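PDB 4R0G: Lpg0393 helical bundle domain-containing protein from Legionella pneumophila subsp. pneumophila str. Philadelphia 1, which acts as a guanine-nucleotide exchange factor for the small GTPases Rab5, Rab21 and Rab22, probably through a VPS9-like domain. Local coordinates for residues V119-L122 against M123-N126. Sequence-based numbering, arbitrary orientation.
Sequences VLQL and MTMN
Val119 and Met123, one helical turn apart, lie alongside each other and point the same way, a compact example of how an amphipathic helix sorts its side chains. CG1 of Val119 stands anti to the backbone N (chi1 176°) and meets the methyl CE of Met123 at 3.7 Å; the thioether chain, bent at its second and third torsions, turns that methyl toward CG1 of Val119. Phe49 of helix 40-53 touches both, and Leu122 as well, so this is the closely packed face. At its C-terminal end Leu122 and Asn126 pass at a slant, with CD2 of Leu122 lying against the amide group of Asn126. Asn126 is buried, and its ND2 is satisfied by a hydrogen bond to the backbone O of His107, tying the end of the segment to the preceding loop.

The other face is looser and open to solvent: Gln121, Thr124 and Met125 are exposed, and the side chain of Gln121 makes little contact with the other two, its CG coming no nearer than 4.5 Å to OG1 of Thr124. Here the backbone supplies the partner. Thr124 turns its hydroxyl between its own N and carbonyl carbon (chi1 61°), from where OG1 donates to Gln121 O over 2.9 Å, the i to i-3 bond that helical serines and threonines often make. The same oxygen accepts Met125 N at 3.0 Å. Both donors approach from one face of the carbonyl plane and are tilted out of it, OG1 coming more from the side, at a C=O...OG1 angle of 116°. Three further amide bonds, from Met123 to Val119, Thr124 to Leu120 and Asn126 to Leu122, continue the i to i+4 pattern. Apolar side chains against helix 40-53 and exposed residues on the other face mark an amphipathic surface alpha-helix, here helix 116-126 of the all-helical VPS9-like region.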
ATOM      1  N   VAL A 119     -12.722 -30.489  14.879  1.00 68.59           N
ATOM      2  CA  VAL A 119     -13.402 -29.737  13.826  1.00 61.60           C
ATOM      3  C   VAL A 119     -12.916 -30.147  12.444  1.00 61.96           C
ATOM      4  O   VAL A 119     -13.722 -30.362  11.534  1.00 58.02           O
ATOM      5  CB  VAL A 119     -13.258 -28.216  14.014  1.00 68.32           C
ATOM      6  CG1 VAL A 119     -13.901 -27.460  12.852  1.00 64.40           C
ATOM      7  CG2 VAL A 119     -13.896 -27.798  15.317  1.00 62.34           C
ATOM      8  N   LEU A 120     -11.603 -30.277  12.294  1.00 63.97           N
ATOM      9  CA  LEU A 120     -11.029 -30.742  11.035  1.00 62.36           C
ATOM     10  C   LEU A 120     -11.617 -32.097  10.662  1.00 61.36           C
ATOM     11  O   LEU A 120     -11.822 -32.396   9.490  1.00 64.47           O
ATOM     12  CB  LEU A 120      -9.495 -30.797  11.104  1.00 60.12           C
ATOM     13  CG  LEU A 120      -8.774 -29.453  11.268  1.00 65.31           C
ATOM     14  CD1 LEU A 120      -7.265 -29.617  11.339  1.00 76.32           C
ATOM     15  CD2 LEU A 120      -9.131 -28.470  10.155  1.00 68.17           C
ATOM     16  N   GLN A 121     -11.919 -32.914  11.661  1.00 65.25           N
ATOM     17  CA  GLN A 121     -12.577 -34.179  11.365  1.00 71.89           C
ATOM     18  C   GLN A 121     -14.022 -34.003  10.923  1.00 68.47           C
ATOM     19  O   GLN A 121     -14.457 -34.674   9.989  1.00 68.23           O
ATOM     20  CB  GLN A 121     -12.456 -35.180  12.510  1.00 69.11           C
ATOM     21  CG  GLN A 121     -11.433 -36.263  12.203  1.00 77.83           C
ATOM     22  CD  GLN A 121     -11.557 -37.457  13.111  1.00 83.20           C
ATOM     23  OE1 GLN A 121     -12.466 -38.285  12.949  1.00 79.97           O
ATOM     24  NE2 GLN A 121     -10.640 -37.564  14.079  1.00 80.46           N
ATOM     25  N   LEU A 122     -14.747 -33.103  11.590  1.00 61.53           N
ATOM     26  CA  LEU A 122     -16.114 -32.775  11.210  1.00 59.16           C
ATOM     27  C   LEU A 122     -16.085 -32.301   9.773  1.00 63.49           C
ATOM     28  O   LEU A 122     -16.973 -32.621   8.973  1.00 58.72           O
ATOM     29  CB  LEU A 122     -16.672 -31.654  12.091  1.00 52.43           C
ATOM     30  CG  LEU A 122     -18.186 -31.660  12.390  1.00 55.63           C
ATOM     31  CD1 LEU A 122     -18.732 -30.288  12.850  1.00 54.36           C
ATOM     32  CD2 LEU A 122     -19.042 -32.233  11.260  1.00 45.58           C
ATOM     33  N   MET A 123     -15.048 -31.540   9.451  1.00 58.92           N
ATOM     34  CA  MET A 123     -14.999 -30.893   8.159  1.00 58.16           C
ATOM     35  C   MET A 123     -14.856 -31.955   7.098  1.00 60.26           C
ATOM     36  O   MET A 123     -15.552 -31.929   6.087  1.00 62.46           O
ATOM     37  CB  MET A 123     -13.858 -29.875   8.096  1.00 67.17           C
ATOM     38  CG  MET A 123     -14.042 -28.659   9.040  1.00 58.31           C
ATOM     39  SD  MET A 123     -15.302 -27.495   8.493  1.00 57.95           S
ATOM     40  CE  MET A 123     -16.244 -27.382   9.985  1.00 62.23           C
ATOM     41  N   THR A 124     -14.000 -32.933   7.360  1.00 63.95           N
ATOM     42  CA  THR A 124     -13.787 -34.022   6.398  1.00 68.43           C
ATOM     43  C   THR A 124     -14.977 -34.969   6.285  1.00 57.03           C
ATOM     44  O   THR A 124     -15.189 -35.556   5.241  1.00 61.58           O
ATOM     45  CB  THR A 124     -12.494 -34.817   6.676  1.00 64.70           C
ATOM     46  OG1 THR A 124     -12.571 -35.416   7.970  1.00 70.40           O
ATOM     47  CG2 THR A 124     -11.281 -33.889   6.614  1.00 64.83           C
ATOM     48  N   MET A 125     -15.735 -35.128   7.361  1.00 60.42           N
ATOM     49  CA  MET A 125     -16.925 -35.980   7.337  1.00 69.08           C
ATOM     50  C   MET A 125     -17.972 -35.383   6.411  1.00 67.54           C
ATOM     51  O   MET A 125     -18.653 -36.085   5.659  1.00 64.84           O
ATOM     52  CB  MET A 125     -17.547 -36.098   8.742  1.00 69.72           C
ATOM     53  CG  MET A 125     -16.680 -36.748   9.823  1.00 72.40           C
ATOM     54  SD  MET A 125     -16.372 -38.521   9.601  1.00 87.96           S
ATOM     55  CE  MET A 125     -14.802 -38.499   8.766  1.00 73.71           C
ATOM     56  N   ASN A 126     -18.102 -34.066   6.501  1.00 67.76           N
ATOM     57  CA  ASN A 126     -19.111 -33.339   5.759  1.00 62.39           C
ATOM     58  C   ASN A 126     -18.715 -33.129   4.304  1.00 62.68           C
ATOM     59  O   ASN A 126     -19.552 -32.821   3.455  1.00 58.29           O
ATOM     60  CB  ASN A 126     -19.406 -32.016   6.455  1.00 59.36           C
ATOM     61  CG  ASN A 126     -20.181 -32.201   7.751  1.00 60.75           C
ATOM     62  OD1 ASN A 126     -20.658 -33.295   8.048  1.00 64.29           O
ATOM     63  ND2 ASN A 126     -20.325 -31.121   8.520  1.00 57.86           N
TER